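PDB 2VOS: folylpolyglutamate synthase protein FOLC from Mycobacterium tuberculosis, which probably catalyses the ATP-dependent addition of L-glutamate to dihydropteroate, forming dihydrofolate, and of further glutamates to tetrahydrofolate, yielding folylpolyglutamates. Local coordinates for residues Ala189-Ile194 and Val231-Arg236; Thr195-Asp200 and Gly235-Lys240. One frame throughout, in Å; residues are numbered along the deposited sequence.

Interaction 1. Residues Ala189-Ile194 and Val231-Arg236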
loop_
_atom_site.group_PDB
_atom_site.type_symbol
_atom_site.label_atom_id
_atom_site.label_comp_id
_atom_site.label_asym_id
_atom_site.label_seq_id
_atom_site.Cartn_x
_atom_site.Cartn_y
_atom_site.Cartn_z
ATOM N N ALA A 189 16.180 5.043 9.523
ATOM C CA ALA A 189 15.106 4.803 10.460
ATOM C C ALA A 189 15.518 3.866 11.601
ATOM O O ALA A 189 16.180 2.834 11.361
ATOM C CB ALA A 189 13.911 4.268 9.745
ATOM N N PRO A 190 15.096 4.203 12.840
ATOM C CA PRO A 190 15.424 3.280 13.964
ATOM C C PRO A 190 14.596 1.958 13.901
ATOM O O PRO A 190 14.939 0.966 14.571
ATOM C CB PRO A 190 15.064 4.092 15.208
ATOM C CG PRO A 190 14.057 5.164 14.708
ATOM C CD PRO A 190 14.430 5.455 13.287
ATOM N N VAL A 191 13.512 1.957 13.135
ATOM C CA VAL A 191 12.728 0.732 12.950
ATOM C C VAL A 191 12.480 0.583 11.440
ATOM O O VAL A 191 11.954 1.502 10.792
ATOM C CB VAL A 191 11.358 0.764 13.643
ATOM C CG1 VAL A 191 10.619 -0.504 13.322
ATOM C CG2 VAL A 191 11.532 0.871 15.184
ATOM N N ALA A 192 12.891 -0.545 10.887
ATOM C CA ALA A 192 12.694 -0.862 9.471
ATOM C C ALA A 192 11.793 -2.093 9.390
ATOM O O ALA A 192 12.029 -3.105 10.039
ATOM C CB ALA A 192 14.056 -1.153 8.799
ATOM N N VAL A 193 10.756 -2.024 8.588
ATOM C CA VAL A 193 9.792 -3.056 8.579
ATOM C C VAL A 193 9.811 -3.651 7.212
ATOM O O VAL A 193 9.779 -2.891 6.198
ATOM C CB VAL A 193 8.416 -2.433 8.829
ATOM C CG1 VAL A 193 7.292 -3.481 8.816
ATOM C CG2 VAL A 193 8.419 -1.627 10.162
ATOM N N ILE A 194 9.826 -4.985 7.138
ATOM C CA ILE A 194 9.809 -5.659 5.813
ATOM C C ILE A 194 8.585 -6.572 5.736
ATOM O O ILE A 194 8.546 -7.623 6.349
ATOM C CB ILE A 194 11.080 -6.533 5.552
ATOM C CG1 ILE A 194 12.361 -5.776 5.939
ATOM C CG2 ILE A 194 11.112 -7.013 4.009
ATOM C CD1 ILE A 194 12.699 -4.533 5.076
ATOM N N VAL A 231 16.227 -1.678 14.517
ATOM C CA VAL A 231 15.494 -2.932 14.659
ATOM C C VAL A 231 14.853 -3.221 13.325
ATOM O O VAL A 231 14.159 -2.350 12.818
ATOM C CB VAL A 231 14.362 -2.801 15.697
ATOM C CG1 VAL A 231 13.617 -4.081 15.806
ATOM C CG2 VAL A 231 14.900 -2.417 17.047
ATOM N N ALA A 232 15.052 -4.426 12.784
ATOM C CA ALA A 232 14.375 -4.883 11.587
ATOM C C ALA A 232 13.238 -5.809 12.031
ATOM O O ALA A 232 13.450 -6.814 12.746
ATOM C CB ALA A 232 15.344 -5.669 10.664
ATOM N N VAL A 233 12.032 -5.465 11.632
ATOM C CA VAL A 233 10.855 -6.247 11.983
ATOM C C VAL A 233 10.308 -6.894 10.708
ATOM O O VAL A 233 9.906 -6.209 9.791
ATOM C CB VAL A 233 9.759 -5.348 12.592
ATOM C CG1 VAL A 233 8.623 -6.203 13.145
ATOM C CG2 VAL A 233 10.371 -4.510 13.726
ATOM N N ILE A 234 10.290 -8.213 10.660
ATOM C CA ILE A 234 10.114 -8.865 9.399
ATOM C C ILE A 234 8.873 -9.752 9.382
ATOM O O ILE A 234 8.682 -10.601 10.276
ATOM C CB ILE A 234 11.362 -9.726 9.124
ATOM C CG1 ILE A 234 12.586 -8.813 9.055
ATOM C CG2 ILE A 234 11.233 -10.361 7.762
ATOM C CD1 ILE A 234 13.948 -9.601 8.946
ATOM N N GLY A 235 8.021 -9.563 8.378
ATOM C CA GLY A 235 6.840 -10.402 8.236
ATOM C C GLY A 235 7.219 -11.784 7.677
ATOM O O GLY A 235 8.406 -12.115 7.537
ATOM N N ARG A 236 6.211 -12.573 7.307
ATOM C CA ARG A 236 6.428 -13.938 6.768
ATOM C C ARG A 236 7.148 -13.879 5.434
ATOM O O ARG A 236 6.724 -13.130 4.579
ATOM C CB ARG A 236 5.053 -14.593 6.535
ATOM C CG ARG A 236 4.591 -15.385 7.731
ATOM C CD ARG A 236 3.103 -15.808 7.693
ATOM N NE ARG A 236 2.822 -16.565 8.927
ATOM C CZ ARG A 236 1.834 -17.454 9.098
ATOM N NH1 ARG A 236 0.981 -17.702 8.106
ATOM N NH2 ARG A 236 1.692 -18.081 10.268
#

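Interaction 2. Residues Thr195-Asp200 and Gly235-Lys240. With MG (magnesium ion), chain C.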
loop_
_atom_site.group_PDB
_atom_site.type_symbol
_atom_site.label_atom_id
_atom_site.label_comp_id
_atom_site.label_asym_id
_atom_site.label_seq_id
_atom_site.Cartn_x
_atom_site.Cartn_y
_atom_site.Cartn_z
ATOM N N THR A 195 7.585 -6.164 4.978
ATOM C CA THR A 195 6.421 -6.957 4.754
ATOM C C THR A 195 6.695 -8.075 3.729
ATOM O O THR A 195 7.769 -8.117 3.088
ATOM C CB THR A 195 5.252 -6.044 4.284
ATOM O OG1 THR A 195 5.395 -5.727 2.890
ATOM C CG2 THR A 195 5.162 -4.728 5.069
ATOM N N PRO A 196 5.721 -8.964 3.533
ATOM C CA PRO A 196 5.997 -10.115 2.650
ATOM C C PRO A 196 6.462 -9.714 1.281
ATOM O O PRO A 196 5.878 -8.852 0.652
ATOM C CB PRO A 196 4.647 -10.837 2.563
ATOM C CG PRO A 196 4.039 -10.532 4.046
ATOM C CD PRO A 196 4.364 -9.022 4.112
ATOM N N ILE A 197 7.476 -10.419 0.799
ATOM C CA ILE A 197 8.055 -10.155 -0.517
ATOM C C ILE A 197 7.653 -11.240 -1.545
ATOM O O ILE A 197 7.675 -12.437 -1.235
ATOM C CB ILE A 197 9.588 -10.047 -0.363
ATOM C CG1 ILE A 197 9.927 -8.794 0.469
ATOM C CG2 ILE A 197 10.267 -10.038 -1.723
ATOM C CD1 ILE A 197 11.369 -8.803 1.006
ATOM N N SER A 198 7.299 -10.839 -2.765
ATOM C CA SER A 198 6.982 -11.778 -3.855
ATOM C C SER A 198 7.136 -10.984 -5.132
ATOM O O SER A 198 7.788 -9.958 -5.117
ATOM C CB SER A 198 5.574 -12.358 -3.727
ATOM O OG SER A 198 4.642 -11.302 -3.758
ATOM N N ILE A 199 6.539 -11.419 -6.227
ATOM C CA ILE A 199 6.704 -10.704 -7.506
ATOM C C ILE A 199 5.576 -9.677 -7.636
ATOM O O ILE A 199 4.433 -9.906 -7.236
ATOM C CB ILE A 199 6.608 -11.645 -8.675
ATOM C CG1 ILE A 199 7.813 -12.628 -8.706
ATOM C CG2 ILE A 199 6.523 -10.866 -10.023
ATOM C CD1 ILE A 199 9.198 -11.947 -8.637
ATOM N N ASP A 200 5.902 -8.533 -8.198
ATOM C CA ASP A 200 4.861 -7.569 -8.520
ATOM C C ASP A 200 5.191 -6.953 -9.836
ATOM O O ASP A 200 4.529 -7.214 -10.806
ATOM C CB ASP A 200 4.791 -6.526 -7.421
ATOM C CG ASP A 200 3.946 -5.321 -7.810
ATOM O OD1 ASP A 200 3.208 -5.326 -8.770
ATOM O OD2 ASP A 200 4.058 -4.322 -7.165
ATOM N N GLY A 235 8.021 -9.563 8.378
ATOM C CA GLY A 235 6.840 -10.402 8.236
ATOM C C GLY A 235 7.219 -11.784 7.677
ATOM O O GLY A 235 8.406 -12.115 7.537
ATOM N N ARG A 236 6.211 -12.573 7.307
ATOM C CA ARG A 236 6.428 -13.938 6.768
ATOM C C ARG A 236 7.148 -13.879 5.434
ATOM O O ARG A 236 6.724 -13.130 4.579
ATOM C CB ARG A 236 5.053 -14.593 6.535
ATOM C CG ARG A 236 4.591 -15.385 7.731
ATOM C CD ARG A 236 3.103 -15.808 7.693
ATOM N NE ARG A 236 2.822 -16.565 8.927
ATOM C CZ ARG A 236 1.834 -17.454 9.098
ATOM N NH1 ARG A 236 0.981 -17.702 8.106
ATOM N NH2 ARG A 236 1.692 -18.081 10.268
ATOM N N GLN A 237 8.206 -14.678 5.217
ATOM C CA GLN A 237 8.970 -14.600 3.964
ATOM C C GLN A 237 9.272 -16.013 3.514
ATOM O O GLN A 237 9.219 -16.934 4.327
ATOM C CB GLN A 237 10.305 -13.887 4.184
ATOM C CG GLN A 237 10.241 -12.493 4.819
ATOM C CD GLN A 237 9.537 -11.483 3.925
ATOM O OE1 GLN A 237 9.293 -11.738 2.724
ATOM N NE2 GLN A 237 9.209 -10.330 4.492
ATOM N N VAL A 238 9.611 -16.217 2.244
ATOM C CA VAL A 238 10.176 -17.529 1.842
ATOM C C VAL A 238 11.629 -17.623 2.274
ATOM O O VAL A 238 12.287 -16.599 2.472
ATOM C CB VAL A 238 10.033 -17.801 0.328
ATOM C CG1 VAL A 238 8.560 -17.807 -0.087
ATOM C CG2 VAL A 238 10.793 -16.792 -0.468
ATOM N N PRO A 239 12.150 -18.872 2.463
ATOM C CA PRO A 239 13.504 -19.043 3.000
ATOM C C PRO A 239 14.590 -18.225 2.322
ATOM O O PRO A 239 15.413 -17.601 3.023
ATOM C CB PRO A 239 13.769 -20.534 2.800
ATOM C CG PRO A 239 12.367 -21.150 3.009
ATOM C CD PRO A 239 11.430 -20.157 2.356
ATOM N N LYS A 240 14.626 -18.203 0.988
ATOM C CA LYS A 240 15.720 -17.477 0.363
ATOM C C LYS A 240 15.676 -15.983 0.617
ATOM O O LYS A 240 16.735 -15.324 0.673
ATOM C CB LYS A 240 15.870 -17.803 -1.141
HETATM MG MG MG C . 2.675 -3.333 -5.704
HETATM O O HOH W 1 9.250 -13.778 0.715
HETATM O O HOH W 2 3.226 -2.025 -6.991
HETATM O O HOH W 3 1.667 -4.417 -3.868
#

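Interaction 1. Residues Ala189-Ile194 and Val231-Arg236
Five backbone hydrogen bonds join residues 189-194 to residues 231-236, and they pass back and forth between the two strands as parallel pairing requires. Val231 N donates to Pro190 O at 2.9 Å, the least straight of the set (161° at the hydrogen), meeting that oxygen from above its carbonyl plane. Val231 O then accepts from Ala192 N, and Ala192 O takes Val233 N at 2.8 Å, both running nearly along the C=O axis. Val233 O receives Ile194 N in its carbonyl plane, and the last bond carries the pairing beyond strand 231-234, with Gly235 N reaching Ile194 O at 2.9 Å and 174°. Three of these oxygens have a CA-H contact as well: Val231 O with Val191 CA, Ala192 O with Ala232 CA, and Val233 O with Val193 CA. The strands belong to the central, largely parallel sheet of the P-loop ATPase domain of a Mur ligase-type enzyme. The outward backbone groups are used too: Val191 and Val193 bond to strand 66-70, and Ala232 to strand 255-258. On the face bearing the valines, Val191 and Val233 cross obliquely. Val191 CG1, anti to its backbone N, meets Val233 CG2 at 4.0 Å, while Val193 and Val233 pack on helix 296-312. Ala192, Ala232, Ile194 and Ile234 occupy the other face, where the isoleucines are loosely apposed, CG1 of Ile194 lying 4.4 Å from CG1 of Ile234, and both lean on Leu245 of helix 239-251.

Interaction 2. Residues Thr195-Asp200 and Gly235-Lys240
Beyond the paired strands the two backbones draw apart, the nearest CA atoms lying 4.9 Å from each other at Thr195 and Gly235 and 5.5 Å at Pro196 and Gln237, and no direct backbone hydrogen bond joins them here. The amide of Gln237 bridges the gap. Its CG is anti to the carbonyl carbon, and a bend at chi2 (-65°) brings the amide back to the loop. Gln237 NE2 donates to Thr195 O at 3.0 Å; the bond is straight and in the glutamine amide plane, yet the nitrogen stands well above the carbonyl plane of Thr195. Ile197 N donates to Gln237 OE1, also at 3.0 Å though more bent (147° at the hydrogen), on a lone pair in the amide plane, so both ends of the amide are gripped and its rotation is fixed. Water 1 also donates to Gln237 OE1 and to Ile197 O, and accepts from the backbone N of Val238, at the N-cap position of helix 239-251. As in other P-loop ATPase folds, the loops after the parallel strands border the nucleotide: Pro196 touches ADP, and Thr195 OG1 hydrogen-bonds to the backbone O of Asn73, itself an ADP-binding residue. The Pro196 ring sits over Arg236 O, its CB 3.7 Å away, and Ile197 CB lies 3.5 Å from Gln237 OE1. Farther along, Asp200 OD2 coordinates magnesium at 2.2 Å with waters 2 and 3 and His354, while Asp200 OD1 salt-bridges Lys385.

How the interactions relate
Both interactions lie along the same two runs of chain: interaction 1 pairs the strands, and interaction 2 joins the segments that follow directly from them, with Gly235 and Arg236 common to both. Interaction 1 is mostly buried, held by main-chain bonds and aliphatic side chains between helices 296-312 and 239-251. Interaction 2 is only partly buried, smaller in area, and depends on one side-chain amide and a bound water, at the C-terminal ends of the strands, on the side of ADP and magnesium. They touch where Gln237 NE2 packs 3.3 Å from Ile194 O. The change from backbone pairing to side-chain bridging falls between the consecutive carbonyls of Ile194 and Thr195.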